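Local coordinates for protein Two-component response regulator, LuxR family (Aurantimonas sp., PDB 3CZ5) that probably regulates transcription as a DNA-binding response regulator, the part described here being the receiver domain that is the predicted target of phosphorylation, at residues A6-V11 with P52-M57; R23-R28 with E114-I119; A79-I84 with G101-V106. All blocks are in the same frame, centred on the assembly; numbering follows the deposited sequence.

Contact 1: residues A6-V11 with P52-M57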
ATOM      1  N   ALA A   6       2.700   8.605  13.349  1.00 30.50           N
ATOM      2  CA  ALA A   6       2.302   8.479  11.859  1.00 28.12           C
ATOM      3  C   ALA A   6       0.838   8.671  11.366  1.00 29.20           C
ATOM      4  O   ALA A   6      -0.107   8.081  11.890  1.00 30.26           O
ATOM      5  CB  ALA A   6       2.813   7.209  11.283  1.00 26.26           C
ATOM      6  N   ARG A   7       0.626   9.458  10.322  1.00 29.42           N
ATOM      7  CA  ARG A   7      -0.737   9.601   9.794  1.00 30.49           C
ATOM      8  C   ARG A   7      -0.900   8.769   8.512  1.00 30.69           C
ATOM      9  O   ARG A   7      -0.041   8.891   7.652  1.00 32.57           O
ATOM     10  CB  ARG A   7      -1.043  11.076   9.524  1.00 31.41           C
ATOM     11  CG  ARG A   7      -0.823  11.966  10.760  1.00 25.06           C
ATOM     12  CD  ARG A   7      -0.935  13.519  10.511  1.00 33.68           C
ATOM     13  NE  ARG A   7      -2.229  13.986   9.974  1.00 25.27           N
ATOM     14  CZ  ARG A   7      -2.423  14.314   8.667  1.00 36.94           C
ATOM     15  NH1 ARG A   7      -1.389  14.240   7.774  1.00 26.29           N
ATOM     16  NH2 ARG A   7      -3.630  14.753   8.216  1.00 25.58           N
ATOM     17  N   ILE A   8      -1.978   7.959   8.366  1.00 27.48           N
ATOM     18  CA  ILE A   8      -2.148   7.033   7.222  1.00 24.84           C
ATOM     19  C   ILE A   8      -3.471   7.231   6.416  1.00 23.88           C
ATOM     20  O   ILE A   8      -4.520   7.545   6.989  1.00 23.38           O
ATOM     21  CB  ILE A   8      -2.076   5.506   7.708  1.00 24.83           C
ATOM     22  CG1 ILE A   8      -0.671   5.114   8.249  1.00 11.65           C
ATOM     23  CG2 ILE A   8      -2.485   4.527   6.609  1.00  8.51           C
ATOM     24  CD1 ILE A   8      -0.629   4.716   9.729  1.00 23.93           C
ATOM     25  N   MET A   9      -3.423   7.025   5.089  1.00 22.05           N
ATOM     26  CA  MET A   9      -4.600   7.012   4.251  1.00 19.64           C
ATOM     27  C   MET A   9      -4.878   5.580   3.735  1.00 22.64           C
ATOM     28  O   MET A   9      -3.914   4.876   3.345  1.00 25.29           O
ATOM     29  CB  MET A   9      -4.326   7.888   3.066  1.00 16.33           C
ATOM     30  CG  MET A   9      -5.491   7.939   2.001  1.00 15.40           C
ATOM     31  SD  MET A   9      -5.197   9.337   0.837  1.00 12.25           S
ATOM     32  CE  MET A   9      -6.875   9.574   0.468  1.00 16.91           C
ATOM     33  N   LEU A  10      -6.144   5.143   3.761  1.00 20.52           N
ATOM     34  CA  LEU A  10      -6.538   3.858   3.253  1.00 21.01           C
ATOM     35  C   LEU A  10      -7.405   4.035   2.049  1.00 21.89           C
ATOM     36  O   LEU A  10      -8.409   4.756   2.085  1.00 21.39           O
ATOM     37  CB  LEU A  10      -7.425   3.082   4.230  1.00 21.89           C
ATOM     38  CG  LEU A  10      -6.819   1.977   5.061  1.00 34.45           C
ATOM     39  CD1 LEU A  10      -5.712   2.741   5.704  1.00 22.07           C
ATOM     40  CD2 LEU A  10      -7.807   1.560   6.056  1.00 19.85           C
ATOM     41  N   VAL A  11      -7.088   3.298   0.999  1.00 22.28           N
ATOM     42  CA  VAL A  11      -7.848   3.418  -0.210  1.00 21.82           C
ATOM     43  C   VAL A  11      -8.198   1.999  -0.488  1.00 21.74           C
ATOM     44  O   VAL A  11      -7.325   1.232  -0.761  1.00 22.59           O
ATOM     45  CB  VAL A  11      -6.911   3.928  -1.306  1.00 22.62           C
ATOM     46  CG1 VAL A  11      -7.569   3.978  -2.660  1.00  2.03           C
ATOM     47  CG2 VAL A  11      -6.342   5.292  -0.913  1.00  3.85           C
ATOM     48  N   PRO A  52      -0.574  12.520   3.817  1.00 26.84           N
ATOM     49  CA  PRO A  52      -0.225  11.590   4.870  1.00 26.44           C
ATOM     50  C   PRO A  52       1.172  10.998   4.744  1.00 27.04           C
ATOM     51  O   PRO A  52       1.832  11.120   3.704  1.00 27.64           O
ATOM     52  CB  PRO A  52      -1.210  10.448   4.651  1.00 27.05           C
ATOM     53  CG  PRO A  52      -1.449  10.461   3.151  1.00  3.83           C
ATOM     54  CD  PRO A  52      -1.451  11.898   2.800  1.00 25.90           C
ATOM     55  N   ASP A  53       1.609  10.341   5.804  1.00 26.66           N
ATOM     56  CA  ASP A  53       2.931   9.852   5.848  1.00 26.86           C
ATOM     57  C   ASP A  53       3.016   8.618   5.025  1.00 27.38           C
ATOM     58  O   ASP A  53       4.104   8.202   4.681  1.00 30.54           O
ATOM     59  CB  ASP A  53       3.280   9.504   7.263  1.00 28.41           C
ATOM     60  CG  ASP A  53       3.278  10.708   8.162  1.00 42.88           C
ATOM     61  OD1 ASP A  53       3.975  11.681   7.817  1.00 31.64           O
ATOM     62  OD2 ASP A  53       2.616  10.711   9.230  1.00 30.92           O
ATOM     63  N   ILE A  54       1.901   7.997   4.715  1.00 24.68           N
ATOM     64  CA  ILE A  54       1.954   6.753   3.964  1.00 24.28           C
ATOM     65  C   ILE A  54       0.567   6.454   3.566  1.00 24.01           C
ATOM     66  O   ILE A  54      -0.377   6.590   4.399  1.00 24.65           O
ATOM     67  CB  ILE A  54       2.390   5.535   4.810  1.00 25.17           C
ATOM     68  CG1 ILE A  54       2.417   4.275   3.952  1.00 13.10           C
ATOM     69  CG2 ILE A  54       1.408   5.213   6.005  1.00 12.86           C
ATOM     70  CD1 ILE A  54       3.530   3.259   4.416  1.00 24.68           C
ATOM     71  N   VAL A  55       0.415   6.033   2.315  1.00 22.87           N
ATOM     72  CA  VAL A  55      -0.891   5.573   1.870  1.00 22.59           C
ATOM     73  C   VAL A  55      -0.873   4.082   1.623  1.00 22.11           C
ATOM     74  O   VAL A  55       0.100   3.566   1.107  1.00 22.75           O
ATOM     75  CB  VAL A  55      -1.371   6.366   0.655  1.00 23.51           C
ATOM     76  CG1 VAL A  55      -0.217   7.001  -0.072  1.00 17.38           C
ATOM     77  CG2 VAL A  55      -2.235   5.519  -0.250  1.00 17.88           C
ATOM     78  N   VAL A  56      -1.907   3.391   2.093  1.00 21.45           N
ATOM     79  CA  VAL A  56      -2.143   1.978   1.799  1.00 21.23           C
ATOM     80  C   VAL A  56      -3.311   1.734   0.849  1.00 21.75           C
ATOM     81  O   VAL A  56      -4.457   2.072   1.166  1.00 21.88           O
ATOM     82  CB  VAL A  56      -2.576   1.222   3.021  1.00 21.36           C
ATOM     83  CG1 VAL A  56      -3.060  -0.227   2.611  1.00 18.25           C
ATOM     84  CG2 VAL A  56      -1.456   1.201   4.049  1.00 19.65           C
ATOM     85  N   MET A  57      -3.045   1.062  -0.275  1.00 21.89           N
ATOM     86  CA  MET A  57      -4.012   0.986  -1.432  1.00 19.31           C
ATOM     87  C   MET A  57      -4.270  -0.429  -1.972  1.00 17.54           C
ATOM     88  O   MET A  57      -3.320  -1.195  -2.061  1.00 18.31           O
ATOM     89  CB  MET A  57      -3.420   1.808  -2.591  1.00 16.94           C
ATOM     90  CG  MET A  57      -4.440   2.690  -3.144  1.00 27.76           C
ATOM     91  SD  MET A  57      -3.994   3.859  -4.354  1.00 13.53           S
ATOM     92  CE  MET A  57      -5.585   3.782  -5.059  1.00 27.15           C
TER
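R7 and D53 fasten the start of this parallel strand pair, a worked example of how two neighbouring strands interlock on both faces at once. The D53 carboxylate folds back beside its own backbone N (chi1 -64°), and its OD2 receives the R7 N-H at 2.6 Å, almost straight at 179°, through the anti lone pair. The D53 N returns a bond to R7 O at 2.9 Å. The R7 guanidinium plays no part in this grip: its chain bends away to T50, where NH1 bonds to the carbonyl O. An alanine at D53 would probably leave the R7 N-H without its carboxylate mate, so that between these two residues the D53 N to R7 O bond would remain.

Further on, three backbone bonds continue the ladder: M9 N to I54 O, V56 N to M9 O and V11 N to V56 O. On one face the P52 ring is the first bump: its CB sits 3.6 Å from R7 O, and its CG lies 3.9 Å from M9 CB. That CB fills the hollow between P52 and V55, with V55 CB 4.1 Å away on the partner strand, while the rest of M9 runs on extended and away. V55 CG2 then meets V11 CG2 at 4.2 Å. On the reverse face V56 projects between I8 and L10: its CG2 lies 4.3 Å from I8 CG2, its CB 4.4 Å from L10 CD1.

Strand 54-57 leads directly to D58, the predicted phosphorylation site. Strands 31-37 and 82-86 flank the pair, and helix 40-48 covers the P52, M9, V55 and V11 face through L46, Y47 and A43.

Contact 2: residues R23-R28 with E114-I119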
ATOM      1  N   ARG A  23      -8.823  -0.791  12.002  1.00 23.50           N
ATOM      2  CA  ARG A  23      -8.716  -1.143  13.408  1.00 23.66           C
ATOM      3  C   ARG A  23      -7.482  -1.983  13.640  1.00 23.12           C
ATOM      4  O   ARG A  23      -6.912  -1.965  14.713  1.00 24.21           O
ATOM      5  CB  ARG A  23     -10.002  -1.779  13.916  1.00 23.71           C
ATOM      6  CG  ARG A  23     -11.199  -0.862  13.623  1.00 38.42           C
ATOM      7  CD  ARG A  23     -12.573  -1.531  13.853  1.00 26.43           C
ATOM      8  NE  ARG A  23     -12.793  -1.888  15.257  1.00 39.15           N
ATOM      9  CZ  ARG A  23     -13.595  -2.878  15.653  1.00 28.58           C
ATOM     10  NH1 ARG A  23     -14.277  -3.592  14.735  1.00 39.48           N
ATOM     11  NH2 ARG A  23     -13.748  -3.136  16.958  1.00 39.47           N
ATOM     12  N   LEU A  24      -7.040  -2.702  12.630  1.00 21.74           N
ATOM     13  CA  LEU A  24      -5.816  -3.459  12.805  1.00 21.84           C
ATOM     14  C   LEU A  24      -4.649  -2.514  12.841  1.00 21.51           C
ATOM     15  O   LEU A  24      -3.836  -2.572  13.723  1.00 21.23           O
ATOM     16  CB  LEU A  24      -5.572  -4.435  11.652  1.00 21.61           C
ATOM     17  CG  LEU A  24      -4.586  -5.554  11.951  1.00 18.23           C
ATOM     18  CD1 LEU A  24      -4.991  -6.262  13.196  1.00 21.10           C
ATOM     19  CD2 LEU A  24      -4.576  -6.508  10.833  1.00 20.81           C
ATOM     20  N   ILE A  25      -4.577  -1.626  11.875  1.00 21.47           N
ATOM     21  CA  ILE A  25      -3.470  -0.722  11.842  1.00 22.06           C
ATOM     22  C   ILE A  25      -3.363   0.100  13.111  1.00 23.43           C
ATOM     23  O   ILE A  25      -2.233   0.476  13.538  1.00 25.55           O
ATOM     24  CB  ILE A  25      -3.569   0.239  10.680  1.00 21.11           C
ATOM     25  CG1 ILE A  25      -3.756  -0.541   9.379  1.00 25.79           C
ATOM     26  CG2 ILE A  25      -2.282   0.978  10.531  1.00 24.92           C
ATOM     27  CD1 ILE A  25      -3.360   0.186   8.173  1.00 18.39           C
ATOM     28  N   GLU A  26      -4.503   0.388  13.735  1.00 21.20           N
ATOM     29  CA  GLU A  26      -4.440   1.334  14.842  1.00 18.84           C
ATOM     30  C   GLU A  26      -4.158   0.689  16.163  1.00 18.70           C
ATOM     31  O   GLU A  26      -4.083   1.356  17.175  1.00 17.81           O
ATOM     32  CB  GLU A  26      -5.655   2.210  14.928  1.00 17.71           C
ATOM     33  CG  GLU A  26      -5.696   3.241  13.872  1.00 30.66           C
ATOM     34  CD  GLU A  26      -6.908   4.097  14.048  1.00 21.23           C
ATOM     35  OE1 GLU A  26      -7.585   3.822  15.069  1.00 30.71           O
ATOM     36  OE2 GLU A  26      -7.153   5.042  13.227  1.00 30.98           O
ATOM     37  N   ARG A  27      -3.949  -0.609  16.167  1.00 20.77           N
ATOM     38  CA  ARG A  27      -3.566  -1.260  17.420  1.00 22.78           C
ATOM     39  C   ARG A  27      -2.072  -1.016  17.637  1.00 23.25           C
ATOM     40  O   ARG A  27      -1.562  -1.177  18.756  1.00 23.94           O
ATOM     41  CB  ARG A  27      -3.916  -2.748  17.436  1.00 24.13           C
ATOM     42  CG  ARG A  27      -5.360  -3.026  16.901  1.00 51.86           C
ATOM     43  CD  ARG A  27      -5.830  -4.488  17.102  1.00 28.11           C
ATOM     44  NE  ARG A  27      -7.289  -4.637  17.289  1.00 53.05           N
ATOM     45  CZ  ARG A  27      -8.144  -5.122  16.367  1.00 30.71           C
ATOM     46  NH1 ARG A  27      -7.680  -5.510  15.167  1.00 53.59           N
ATOM     47  NH2 ARG A  27      -9.448  -5.239  16.639  1.00 52.68           N
ATOM     48  N   ARG A  28      -1.377  -0.599  16.579  1.00 22.43           N
ATOM     49  CA  ARG A  28      -0.000  -0.216  16.728  1.00 22.89           C
ATOM     50  C   ARG A  28      -0.080   1.242  17.107  1.00 23.92           C
ATOM     51  O   ARG A  28      -0.463   2.054  16.291  1.00 23.93           O
ATOM     52  CB  ARG A  28       0.761  -0.477  15.434  1.00 23.11           C
ATOM     53  CG  ARG A  28       1.835   0.489  14.980  1.00  8.36           C
ATOM     54  CD  ARG A  28       2.817   0.996  16.056  1.00 24.12           C
ATOM     55  NE  ARG A  28       4.211   1.201  15.608  1.00  7.97           N
ATOM     56  CZ  ARG A  28       4.881   2.345  15.744  1.00 23.98           C
ATOM     57  NH1 ARG A  28       4.292   3.414  16.302  1.00  7.26           N
ATOM     58  NH2 ARG A  28       6.138   2.418  15.312  1.00  7.53           N
ATOM     59  N   GLU A 114       1.732  -8.757   8.805  1.00 29.46           N
ATOM     60  CA  GLU A 114       2.436  -8.223   7.658  1.00 30.72           C
ATOM     61  C   GLU A 114       2.192  -6.731   7.381  1.00 31.77           C
ATOM     62  O   GLU A 114       3.136  -5.888   7.139  1.00 32.87           O
ATOM     63  CB  GLU A 114       2.028  -9.029   6.440  1.00 31.47           C
ATOM     64  CG  GLU A 114       2.775 -10.297   6.413  1.00 51.00           C
ATOM     65  CD  GLU A 114       4.270 -10.062   6.325  1.00 35.37           C
ATOM     66  OE1 GLU A 114       4.710  -8.884   5.991  1.00 51.45           O
ATOM     67  OE2 GLU A 114       4.984 -11.079   6.553  1.00 51.40           O
ATOM     68  N   LEU A 115       0.903  -6.423   7.394  1.00 29.25           N
ATOM     69  CA  LEU A 115       0.451  -5.128   7.110  1.00 26.19           C
ATOM     70  C   LEU A 115       1.224  -4.138   8.000  1.00 25.50           C
ATOM     71  O   LEU A 115       1.932  -3.252   7.497  1.00 24.42           O
ATOM     72  CB  LEU A 115      -1.049  -5.112   7.355  1.00 24.68           C
ATOM     73  CG  LEU A 115      -1.528  -3.721   7.061  1.00 16.95           C
ATOM     74  CD1 LEU A 115      -0.880  -3.247   5.728  1.00 24.65           C
ATOM     75  CD2 LEU A 115      -3.009  -3.650   6.997  1.00 23.76           C
ATOM     76  N   VAL A 116       1.139  -4.287   9.327  1.00 25.40           N
ATOM     77  CA  VAL A 116       1.724  -3.251  10.129  1.00 24.67           C
ATOM     78  C   VAL A 116       3.226  -3.250   9.980  1.00 24.33           C
ATOM     79  O   VAL A 116       3.816  -2.240   9.671  1.00 24.79           O
ATOM     80  CB  VAL A 116       1.347  -3.360  11.531  1.00 25.32           C
ATOM     81  CG1 VAL A 116       2.431  -2.683  12.379  1.00 26.39           C
ATOM     82  CG2 VAL A 116       0.003  -2.707  11.727  1.00 25.83           C
ATOM     83  N   GLN A 117       3.859  -4.392  10.129  1.00 24.11           N
ATOM     84  CA  GLN A 117       5.289  -4.492   9.776  1.00 24.68           C
ATOM     85  C   GLN A 117       5.697  -3.735   8.497  1.00 22.31           C
ATOM     86  O   GLN A 117       6.595  -2.859   8.530  1.00 22.28           O
ATOM     87  CB  GLN A 117       5.697  -5.948   9.579  1.00 27.39           C
ATOM     88  CG  GLN A 117       5.357  -6.844  10.675  1.00 62.07           C
ATOM     89  CD  GLN A 117       6.458  -6.809  11.622  1.00 30.42           C
ATOM     90  OE1 GLN A 117       7.603  -6.532  11.227  1.00 62.53           O
ATOM     91  NE2 GLN A 117       6.164  -7.065  12.907  1.00 62.84           N
ATOM     92  N   ALA A 118       5.087  -4.099   7.368  1.00 19.66           N
ATOM     93  CA  ALA A 118       5.322  -3.354   6.128  1.00 17.55           C
ATOM     94  C   ALA A 118       5.206  -1.843   6.362  1.00 15.85           C
ATOM     95  O   ALA A 118       6.164  -1.095   6.211  1.00 15.38           O
ATOM     96  CB  ALA A 118       4.337  -3.773   5.100  1.00 17.96           C
ATOM     97  N   ILE A 119       4.033  -1.370   6.726  1.00 15.55           N
ATOM     98  CA  ILE A 119       3.931   0.045   7.072  1.00 17.88           C
ATOM     99  C   ILE A 119       5.158   0.562   7.932  1.00 19.91           C
ATOM    100  O   ILE A 119       5.727   1.639   7.649  1.00 19.38           O
ATOM    101  CB  ILE A 119       2.668   0.267   7.868  1.00 17.62           C
ATOM    102  CG1 ILE A 119       1.465   0.099   6.986  1.00 16.95           C
ATOM    103  CG2 ILE A 119       2.633   1.634   8.538  1.00 15.10           C
ATOM    104  CD1 ILE A 119       0.172   0.064   7.802  1.00 18.46           C
TER
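The first and the last helix of the receiver fold's alternating strands and helices meet here, I25 of helix 15-25 reaching L115, V116 and I119 on helix 114-122. The I25 chain does most of the touching. With CG1 set anti to the carbonyl carbon (chi1 -53°), CG1 lies 4.0 Å from L115 CD2, and beyond it CD1 comes within 3.6 Å of I119 CD1. The I25 CG2 branch also touches that methyl, at 3.8 Å, so I119 CD1 faces both branches of the isoleucine; the two chains cross at about a right angle.

In this CheY-like domain the two helices pack on the same face of the central sheet, and Y31 of strand 31-37 lies against both I25 and I119. A type I beta turn from I25 to R28 brings R28 to V116 and gives V116 two surfaces to straddle. Its CG2 rests against I25 CA at 4.0 Å, while its CG1 lies 4.1 Å from R28 CB and touches CG as well. The R28 chain thus lends its aliphatic root to V116 and carries its charge onward, NE forming a salt bridge with E120 OE1 and NH2 bonding to S4 OG.

Contact 3: residues A79-I84 with G101-V106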
ATOM      1  N   ALA A  79       8.176  12.051  -3.484  1.00 14.91           N
ATOM      2  CA  ALA A  79       8.598  11.247  -2.360  1.00 15.29           C
ATOM      3  C   ALA A  79       7.444  10.423  -1.759  1.00 17.83           C
ATOM      4  O   ALA A  79       7.629   9.799  -0.759  1.00 19.73           O
ATOM      5  CB  ALA A  79       9.243  12.084  -1.322  1.00 14.09           C
ATOM      6  N   ALA A  80       6.271  10.378  -2.367  1.00 18.81           N
ATOM      7  CA  ALA A  80       5.146   9.662  -1.762  1.00 20.29           C
ATOM      8  C   ALA A  80       5.423   8.230  -1.413  1.00 22.55           C
ATOM      9  O   ALA A  80       5.856   7.447  -2.269  1.00 23.80           O
ATOM     10  CB  ALA A  80       3.965   9.709  -2.657  1.00 19.79           C
ATOM     11  N   ARG A  81       5.123   7.875  -0.167  1.00 22.73           N
ATOM     12  CA  ARG A  81       5.222   6.506   0.260  1.00 23.36           C
ATOM     13  C   ARG A  81       3.877   5.720   0.102  1.00 25.37           C
ATOM     14  O   ARG A  81       2.956   5.849   0.949  1.00 27.54           O
ATOM     15  CB  ARG A  81       5.729   6.481   1.702  1.00 22.66           C
ATOM     16  CG  ARG A  81       7.175   6.805   1.824  1.00 35.79           C
ATOM     17  CD  ARG A  81       7.483   7.359   3.172  1.00 23.92           C
ATOM     18  NE  ARG A  81       8.897   7.112   3.575  1.00 38.77           N
ATOM     19  CZ  ARG A  81       9.552   7.729   4.590  1.00 27.12           C
ATOM     20  NH1 ARG A  81       8.925   8.677   5.310  1.00 38.62           N
ATOM     21  NH2 ARG A  81      10.821   7.413   4.867  1.00 37.56           N
ATOM     22  N   ILE A  82       3.773   4.886  -0.935  1.00 23.84           N
ATOM     23  CA  ILE A  82       2.584   4.049  -1.105  1.00 23.60           C
ATOM     24  C   ILE A  82       2.808   2.553  -0.893  1.00 23.47           C
ATOM     25  O   ILE A  82       3.738   1.987  -1.468  1.00 25.16           O
ATOM     26  CB  ILE A  82       1.972   4.208  -2.544  1.00 24.83           C
ATOM     27  CG1 ILE A  82       1.588   5.667  -2.828  1.00  7.09           C
ATOM     28  CG2 ILE A  82       0.758   3.279  -2.732  1.00  7.21           C
ATOM     29  CD1 ILE A  82       2.668   6.397  -3.479  1.00 25.68           C
ATOM     30  N   LEU A  83       1.946   1.893  -0.115  1.00 21.79           N
ATOM     31  CA  LEU A  83       2.036   0.442   0.120  1.00 19.92           C
ATOM     32  C   LEU A  83       0.901  -0.223  -0.628  1.00 21.09           C
ATOM     33  O   LEU A  83      -0.252  -0.050  -0.276  1.00 22.52           O
ATOM     34  CB  LEU A  83       1.912   0.158   1.596  1.00 18.58           C
ATOM     35  CG  LEU A  83       1.574  -1.261   2.065  1.00 20.85           C
ATOM     36  CD1 LEU A  83       2.555  -2.255   1.623  1.00 21.73           C
ATOM     37  CD2 LEU A  83       1.683  -1.441   3.573  1.00 19.96           C
ATOM     38  N   ILE A  84       1.161  -0.926  -1.713  1.00 20.32           N
ATOM     39  CA  ILE A  84       0.071  -1.681  -2.289  1.00 18.38           C
ATOM     40  C   ILE A  84      -0.197  -2.859  -1.361  1.00 20.37           C
ATOM     41  O   ILE A  84       0.784  -3.552  -0.923  1.00 22.52           O
ATOM     42  CB  ILE A  84       0.399  -2.325  -3.544  1.00 15.91           C
ATOM     43  CG1 ILE A  84       0.630  -1.308  -4.672  1.00 29.89           C
ATOM     44  CG2 ILE A  84      -0.804  -3.215  -3.833  1.00 29.85           C
ATOM     45  CD1 ILE A  84       0.029   0.063  -4.473  1.00 14.98           C
ATOM     46  N   GLY A 101       6.708   3.224  -8.507  1.00 24.95           N
ATOM     47  CA  GLY A 101       6.879   4.085  -7.309  1.00 24.84           C
ATOM     48  C   GLY A 101       6.397   3.567  -5.954  1.00 25.11           C
ATOM     49  O   GLY A 101       6.675   4.174  -4.926  1.00 24.83           O
ATOM     50  N   ALA A 102       5.662   2.448  -5.945  1.00 24.68           N
ATOM     51  CA  ALA A 102       5.189   1.884  -4.703  1.00 22.75           C
ATOM     52  C   ALA A 102       6.381   1.504  -3.886  1.00 21.91           C
ATOM     53  O   ALA A 102       7.338   0.977  -4.388  1.00 21.61           O
ATOM     54  CB  ALA A 102       4.338   0.690  -4.952  1.00 22.00           C
ATOM     55  N   SER A 103       6.349   1.704  -2.589  1.00 21.39           N
ATOM     56  CA  SER A 103       7.472   1.304  -1.791  1.00 20.34           C
ATOM     57  C   SER A 103       7.224  -0.005  -1.103  1.00 16.29           C
ATOM     58  O   SER A 103       8.010  -0.469  -0.346  1.00 24.23           O
ATOM     59  CB  SER A 103       7.784   2.349  -0.756  1.00 23.35           C
ATOM     60  OG  SER A 103       7.219   3.555  -1.116  1.00 21.44           O
ATOM     61  N   GLY A 104       6.102  -0.608  -1.363  1.00 23.42           N
ATOM     62  CA  GLY A 104       5.797  -1.855  -0.636  1.00 22.41           C
ATOM     63  C   GLY A 104       4.740  -2.651  -1.392  1.00 22.84           C
ATOM     64  O   GLY A 104       3.883  -2.091  -2.044  1.00 23.38           O
ATOM     65  N   TYR A 105       4.769  -3.972  -1.360  1.00 22.74           N
ATOM     66  CA  TYR A 105       3.661  -4.672  -2.021  1.00 21.79           C
ATOM     67  C   TYR A 105       3.422  -5.840  -1.138  1.00 22.06           C
ATOM     68  O   TYR A 105       4.307  -6.705  -1.014  1.00 21.07           O
ATOM     69  CB  TYR A 105       4.075  -5.128  -3.379  1.00 21.65           C
ATOM     70  CG  TYR A 105       3.007  -5.742  -4.155  1.00 30.51           C
ATOM     71  CD1 TYR A 105       2.437  -5.102  -5.234  1.00 23.01           C
ATOM     72  CD2 TYR A 105       2.537  -6.963  -3.811  1.00 23.66           C
ATOM     73  CE1 TYR A 105       1.431  -5.692  -5.957  1.00 31.35           C
ATOM     74  CE2 TYR A 105       1.520  -7.575  -4.532  1.00 31.89           C
ATOM     75  CZ  TYR A 105       0.976  -6.945  -5.605  1.00 23.94           C
ATOM     76  OH  TYR A 105      -0.026  -7.620  -6.303  1.00 32.32           O
ATOM     77  N   VAL A 106       2.257  -5.837  -0.464  1.00 22.79           N
ATOM     78  CA  VAL A 106       1.962  -6.847   0.567  1.00 22.92           C
ATOM     79  C   VAL A 106       0.697  -7.626   0.222  1.00 24.14           C
ATOM     80  O   VAL A 106      -0.192  -7.051  -0.376  1.00 26.81           O
ATOM     81  CB  VAL A 106       1.796  -6.182   1.885  1.00 22.15           C
ATOM     82  CG1 VAL A 106       0.922  -6.994   2.745  1.00 17.79           C
ATOM     83  CG2 VAL A 106       3.192  -5.989   2.538  1.00 18.35           C
TER
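Strands 82-84 and 104-106 run parallel, 26° apart. S103 N donates to I82 O at 2.9 Å, G104 O accepts from I84 N, and V106 N closes the series on I84 O at 2.8 Å. In the middle bond the donor stands 40° out of the carbonyl plane. G101, with positive phi, ends the preceding helix in a Schellman motif and turns the chain toward strand 104-107.

L83 CD1 sits against the G104 backbone, 3.7 Å from G104 C. The same methyl reaches V106 CG2 at 3.9 Å. On the other face I84 lies against Y105, its CB 3.8 Å from CD1 and its CG2 placed over one face of the ring, 4.0 Å from CE1. I84 CG1 meets A102 CB at 4.2 Å.

Y105 OH bonds to H88 O, and the side chain also touches T86, positions that probably correspond to the Thr and Tyr of CheY-like receivers. The contact closes a beta-alpha-beta unit: helix 91-99 packs on Y105, helix 66-76 on I82 and I84, and helix 114-122 covers L83 and V106 from the reverse face.

Contacts 1 and 3 are rungs of one parallel sheet, both buried and both held by backbone hydrogen bonds; contact 2 is partly buried and joins helix 114-122 to helix 15-25 and the I25-R28 turn by apolar contacts. The two sheet contacts are joined where strand 54-57 pairs with strand 82-86, V55 O lying 2.8 Å from L83 N in a probable hydrogen bond. Contact 2 lies over both. I25 packs on I8 and L10, I119 on I54 and V56, while L115, A118 and I119 gather round L83. Where charged side chains take part they do so at the margins: a carboxylate grips the strand entrance in contact 1, and an arginine leaves contact 2 for a glutamate beyond it.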